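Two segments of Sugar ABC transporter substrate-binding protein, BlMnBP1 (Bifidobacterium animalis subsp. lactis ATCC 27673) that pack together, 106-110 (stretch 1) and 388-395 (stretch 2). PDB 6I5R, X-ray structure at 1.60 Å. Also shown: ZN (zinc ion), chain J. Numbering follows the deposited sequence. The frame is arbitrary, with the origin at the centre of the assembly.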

# COMPACT_ATOMS: atom_id res chain seq x y z
N VAL A 106 12.14 -5.08 -1.09
CA VAL A 106 13.60 -5.01 -0.97
C VAL A 106 13.98 -4.62 0.45
O VAL A 106 13.45 -3.64 0.97
N ASP A 107 14.95 -5.34 1.04
CA ASP A 107 15.55 -4.96 2.32
C ASP A 107 16.08 -3.53 2.21
O ASP A 107 16.91 -3.22 1.36
N LYS A 108 15.66 -2.68 3.16
CA LYS A 108 16.22 -1.34 3.23
C LYS A 108 17.73 -1.36 3.16
O LYS A 108 18.35 -0.56 2.47
N SER A 109 18.34 -2.28 3.90
CA SER A 109 19.79 -2.35 3.91
C SER A 109 20.36 -2.65 2.52
O SER A 109 21.57 -2.50 2.33
N GLU A 110 19.53 -3.07 1.56
CA GLU A 110 20.00 -3.33 0.21
C GLU A 110 19.66 -2.20 -0.76
O GLU A 110 20.03 -2.28 -1.94
N GLN A 388 18.44 0.45 14.52
CA GLN A 388 17.47 -0.62 14.33
C GLN A 388 16.71 -0.48 13.01
O GLN A 388 15.71 -1.16 12.81
N GLU A 389 17.20 0.36 12.09
CA GLU A 389 16.43 0.65 10.89
C GLU A 389 16.15 -0.63 10.10
O GLU A 389 15.10 -0.74 9.45
N ASP A 390 17.05 -1.59 10.18
CA ASP A 390 17.05 -2.80 9.39
C ASP A 390 16.41 -3.97 10.12
O ASP A 390 16.29 -5.07 9.55
N LEU A 391 15.98 -3.77 11.36
CA LEU A 391 15.57 -4.89 12.19
C LEU A 391 14.30 -5.54 11.65
O LEU A 391 14.21 -6.77 11.58
N LEU A 392 13.32 -4.75 11.24
CA LEU A 392 12.08 -5.34 10.73
C LEU A 392 12.36 -6.13 9.45
O LEU A 392 11.85 -7.24 9.28
N ALA A 393 13.14 -5.56 8.54
CA ALA A 393 13.42 -6.26 7.29
C ALA A 393 14.09 -7.60 7.55
O ALA A 393 13.79 -8.60 6.89
N ASN A 394 14.99 -7.64 8.54
CA ASN A 394 15.78 -8.83 8.81
C ASN A 394 14.97 -9.90 9.53
O ASN A 394 15.10 -11.09 9.24
N VAL A 395 14.15 -9.50 10.49
CA VAL A 395 13.26 -10.48 11.12
C VAL A 395 12.27 -11.00 10.10
O VAL A 395 11.90 -12.18 10.12

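What part does the beginning of stretch 1 play, and what brings it to the other stretch? Val106 takes no part: its CA-to-CB bond points away and its side chain, in the t rotamer, comes no nearer to stretch 2 than 8.4 Å, Val106 CG1 to Ala393 CB. Asp107 makes the approach. Its CA-to-CB bond runs sideways, but with chi1 at t (-169°) the carboxylate comes nearer and binds a zinc ion through both oxygens, OD1 at 2.3 Å and OD2 at 2.1 Å from ZN. Stretch 2 answers with Asp390, also sideways at its CA-to-CB bond and t in chi1, whose OD1 and OD2 lie 2.2 Å and 2.1 Å from ZN.

What allows two carboxylates to sit so close? Asp107 OD1 and Asp390 OD1 are 2.4 Å apart, and this is no hydrogen bond: their shared zinc ion supplies positive charge that offsets the repulsion. The same holds for Asp107 OD2 and Asn394 OD1, 2.9 Å apart, since Asn394 OD1 is itself a ligand, 2.3 Å from ZN. Asn394, in the m rotamer, is steadied by its amide: Asn394 ND2 donates to Asp390 OD2 at 2.8 Å, a bond within stretch 2. The backbone repeats the link, with Asn394 N donating to Asp390 O at 3.1 Å. Beside the metal, Ala393 points its methyl toward stretch 1, and its CB rests 3.6 Å from Asp107 OD1; Asp107 CA and Ala393 CA are 5.6 Å apart.

How does Lys108 contribute if it does not reach the zinc? Its CA-to-CB bond points toward stretch 2, and from an m chi1 the rest of the chain is extended, t at chi2, chi3 and chi4. That carries the ammonium to Glu389, where Lys108 NZ lies 3.6 Å from Glu389 O and 4.0 Å from Glu389 CG. Water 1 lies between them, accepting from Lys108 NZ at 3.0 Å and able to donate to Glu389 O at 3.1 Å, though other acceptors compete for its protons. Glu389 itself is t at both chi1 and chi2, and its OE1 is hydrogen-bonded elsewhere in the structure.

What completes the metal site at the end of stretch 1? Ser109 points toward stretch 2 in the p rotamer, placing OG 2.3 Å from ZN, while its CB packs 3.4 Å from Asp390 OD2. Its backbone also orients the first ligand, as Ser109 N donates to Asp107 OD1 at 2.7 Å. Glu110 N, in turn, donates to Asp107 O at 2.6 Å, although the m side chain of Glu110 stays clear of stretch 2. Water 2, its O 2.1 Å from ZN, is also a ligand. No direct hydrogen bond crosses between the stretches; the polar links are zinc coordination and water 1 between Lys108 and Glu389.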

# COMPACT_ATOMS: atom_id res chain seq x y z
CB VAL A 106 14.22 -4.01 -1.98
CG1 VAL A 106 15.69 -3.99 -1.84
CG2 VAL A 106 13.74 -4.35 -3.35
CB ASP A 107 16.67 -5.95 2.70
CG ASP A 107 17.16 -5.78 4.15
OD1 ASP A 107 17.35 -4.68 4.73
OD2 ASP A 107 17.45 -6.79 4.80
CB LYS A 108 15.82 -0.65 4.53
CG LYS A 108 14.39 -0.23 4.62
CD LYS A 108 14.12 0.15 6.05
CE LYS A 108 12.87 0.97 6.20
NZ LYS A 108 12.83 1.36 7.63
CB SER A 109 20.22 -3.43 4.89
OG SER A 109 19.77 -4.69 4.41
CB GLU A 110 19.42 -4.63 -0.32
CG GLU A 110 20.11 -5.88 0.20
CD GLU A 110 19.53 -7.13 -0.40
OE1 GLU A 110 19.49 -8.16 0.32
OE2 GLU A 110 19.12 -7.10 -1.58
CB GLN A 388 16.47 -0.66 15.49
CG GLN A 388 16.99 -1.34 16.75
CD GLN A 388 15.87 -1.68 17.76
OE1 GLN A 388 15.83 -2.78 18.36
NE2 GLN A 388 14.96 -0.73 17.98
CB GLU A 389 17.21 1.65 10.04
CG GLU A 389 16.39 2.44 9.03
CD GLU A 389 17.20 3.58 8.38
OE1 GLU A 389 18.43 3.58 8.52
OE2 GLU A 389 16.61 4.46 7.73
CB ASP A 390 18.49 -3.16 9.01
CG ASP A 390 18.57 -4.20 7.92
OD1 ASP A 390 17.62 -4.27 7.10
OD2 ASP A 390 19.56 -4.96 7.86
CB LEU A 391 15.36 -4.42 13.63
CG LEU A 391 14.99 -5.57 14.55
CD1 LEU A 391 16.16 -6.52 14.70
CD2 LEU A 391 14.53 -5.06 15.90
CB LEU A 392 11.01 -4.28 10.47
CG LEU A 392 9.72 -4.83 9.83
CD1 LEU A 392 8.89 -5.69 10.79
CD2 LEU A 392 8.93 -3.66 9.28
CB ALA A 393 14.28 -5.38 6.37
CB ASN A 394 17.00 -8.44 9.62
CG ASN A 394 18.01 -7.64 8.82
OD1 ASN A 394 17.84 -7.37 7.61
ND2 ASN A 394 19.03 -7.18 9.50
CB VAL A 395 12.55 -9.84 12.33
CG1 VAL A 395 11.47 -10.78 12.88
CG2 VAL A 395 13.57 -9.44 13.42
ZN ZN J . 18.76 -5.89 6.14
O HOH W 1 12.11 -0.28 10.01
O HOH W 2 20.15 -7.21 7.08